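Long-range contact in putative phosphomannomutase (Thermus thermophilus, PDB 1TUO), which probably acts as a magnesium-dependent phosphosugar mutase of the phosphohexose mutase family, shifting a phosphate between positions of a sugar: residues A[287-292]-A[306-311]. Residues are numbered along the deposited sequence; the frame is centred on the assembly and turned at random.
Sequences AVKNFA and FGVTTT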
loop_
_atom_site.group_PDB
_atom_site.type_symbol
_atom_site.label_atom_id
_atom_site.label_comp_id
_atom_site.label_asym_id
_atom_site.label_seq_id
_atom_site.Cartn_x
_atom_site.Cartn_y
_atom_site.Cartn_z
ATOM N N ALA A 287 0.731 17.576 -1.318
ATOM C CA ALA A 287 1.151 16.188 -1.227
ATOM C C ALA A 287 0.934 15.840 0.241
ATOM O O ALA A 287 1.174 16.673 1.116
ATOM C CB ALA A 287 2.630 16.059 -1.589
ATOM N N VAL A 288 0.471 14.623 0.514
ATOM C CA VAL A 288 0.235 14.200 1.888
ATOM C C VAL A 288 1.183 13.046 2.200
ATOM O O VAL A 288 1.342 12.139 1.390
ATOM C CB VAL A 288 -1.227 13.740 2.086
ATOM C CG1 VAL A 288 -1.509 13.516 3.570
ATOM C CG2 VAL A 288 -2.180 14.776 1.493
ATOM N N LYS A 289 1.823 13.097 3.364
ATOM C CA LYS A 289 2.773 12.054 3.759
ATOM C C LYS A 289 2.672 11.756 5.245
ATOM O O LYS A 289 2.350 12.642 6.036
ATOM C CB LYS A 289 4.209 12.505 3.448
ATOM C CG LYS A 289 4.581 13.848 4.088
ATOM C CD LYS A 289 6.092 14.119 4.085
ATOM C CE LYS A 289 6.713 13.811 5.448
ATOM N NZ LYS A 289 8.138 14.262 5.573
ATOM N N ASN A 290 2.934 10.514 5.642
ATOM C CA ASN A 290 2.888 10.236 7.068
ATOM C C ASN A 290 4.211 10.675 7.695
ATOM O O ASN A 290 5.158 11.045 6.993
ATOM C CB ASN A 290 2.562 8.757 7.372
ATOM C CG ASN A 290 3.731 7.805 7.139
ATOM O OD1 ASN A 290 4.903 8.182 7.208
ATOM N ND2 ASN A 290 3.400 6.537 6.903
ATOM N N PHE A 291 4.256 10.639 9.020
ATOM C CA PHE A 291 5.400 11.077 9.815
ATOM C C PHE A 291 6.768 10.443 9.539
ATOM O O PHE A 291 7.795 11.037 9.860
ATOM C CB PHE A 291 5.034 10.908 11.294
ATOM C CG PHE A 291 5.813 11.785 12.234
ATOM C CD1 PHE A 291 6.020 13.130 11.948
ATOM C CD2 PHE A 291 6.276 11.276 13.447
ATOM C CE1 PHE A 291 6.675 13.964 12.856
ATOM C CE2 PHE A 291 6.929 12.098 14.361
ATOM C CZ PHE A 291 7.129 13.445 14.067
ATOM N N ALA A 292 6.794 9.252 8.951
ATOM C CA ALA A 292 8.064 8.576 8.696
ATOM C C ALA A 292 8.587 8.731 7.270
ATOM O O ALA A 292 9.605 8.136 6.902
ATOM C CB ALA A 292 7.941 7.094 9.052
ATOM N N PHE A 306 4.579 23.634 -3.855
ATOM C CA PHE A 306 3.364 22.906 -3.497
ATOM C C PHE A 306 3.374 22.572 -2.012
ATOM O O PHE A 306 4.423 22.299 -1.430
ATOM C CB PHE A 306 3.162 21.633 -4.348
ATOM C CG PHE A 306 4.239 20.588 -4.198
ATOM C CD1 PHE A 306 5.297 20.525 -5.100
ATOM C CD2 PHE A 306 4.158 19.624 -3.195
ATOM C CE1 PHE A 306 6.256 19.516 -5.015
ATOM C CE2 PHE A 306 5.117 18.609 -3.099
ATOM C CZ PHE A 306 6.166 18.555 -4.013
ATOM N N GLY A 307 2.198 22.614 -1.401
ATOM C CA GLY A 307 2.105 22.339 0.017
ATOM C C GLY A 307 2.314 20.882 0.366
ATOM O O GLY A 307 2.134 19.996 -0.474
ATOM N N VAL A 308 2.714 20.640 1.609
ATOM C CA VAL A 308 2.931 19.280 2.089
ATOM C C VAL A 308 2.304 19.138 3.462
ATOM O O VAL A 308 2.630 19.883 4.385
ATOM C CB VAL A 308 4.430 18.941 2.186
ATOM C CG1 VAL A 308 4.607 17.519 2.716
ATOM C CG2 VAL A 308 5.077 19.071 0.823
ATOM N N THR A 309 1.385 18.183 3.580
ATOM C CA THR A 309 0.703 17.915 4.835
ATOM C C THR A 309 1.290 16.653 5.437
ATOM O O THR A 309 1.432 15.656 4.744
ATOM C CB THR A 309 -0.801 17.696 4.605
ATOM O OG1 THR A 309 -1.388 18.913 4.122
ATOM C CG2 THR A 309 -1.486 17.271 5.902
ATOM N N THR A 310 1.638 16.707 6.720
ATOM C CA THR A 310 2.204 15.553 7.410
ATOM C C THR A 310 1.177 14.995 8.380
ATOM O O THR A 310 0.589 15.734 9.172
ATOM C CB THR A 310 3.479 15.936 8.186
ATOM O OG1 THR A 310 4.454 16.443 7.268
ATOM C CG2 THR A 310 4.059 14.722 8.909
ATOM N N THR A 311 0.966 13.687 8.315
ATOM C CA THR A 311 -0.006 13.023 9.170
ATOM C C THR A 311 0.633 11.899 9.974
ATOM O O THR A 311 1.721 11.430 9.651
ATOM C CB THR A 311 -1.117 12.388 8.335
ATOM O OG1 THR A 311 -0.545 11.391 7.475
ATOM C CG2 THR A 311 -1.816 13.441 7.486
#
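Residues 287-290 and 308-311 run side by side as parallel strands, and along the first strand alternate residues, Ala-287 and Lys-289, turn both N-H and C=O to the partner. Ala-287 N gives to Gly-307 O at 2.9 Å, the nitrogen standing above the carbonyl plane, whereas Lys-289 N meets Thr-309 O almost along the C=O axis (174° at the oxygen). In return Thr-309 N and Thr-311 N donate to the oxygens of Ala-287 and Lys-289. The ladder frays at its end, where Phe-291 N reaches Thr-311 O at 2.7 Å in a weak, bent bond (120°). Val-288, whose own backbone groups face the other way, hydrogen-bonds to Ile-329 and Gly-331, which makes 286-290 an inner strand; 308-311 is an outermost strand of the four-stranded sheet. Helix 296-304 joins the two in a beta-alpha-beta crossover of the third alpha/beta/alpha domain of the phosphohexomutase fold.

One face of the pair carries Ala-287, Lys-289, Val-308 and Thr-310. With CG in the crowded position between N and carbonyl carbon (chi1 55°), the lysine chain lays its CG 3.9 Å from Val-308 CG1 and runs alongside Thr-310. Helix 296-304 packs against this face at Lys-289 and Thr-310, and a bend at chi3 delivers the lysine NZ to a salt bridge with Asp-298 OD2 and hydrogen bonds to the carbonyl oxygens of Val-293 and Thr-294. Ala-287 CB touches CE2 of Phe-306 at 3.9 Å. On the other face, Val-288 CG1, anti to its backbone N, meets Thr-311 CG2 at 3.9 Å, the two side chains crossing near a right angle with helix 315-322 packed over both. At the last residue of the strand, Asn-290, OD1 accepts the N-H of Ala-292 in an Asx turn. The Phe-291 ring sets its edge against Thr-310 CG2.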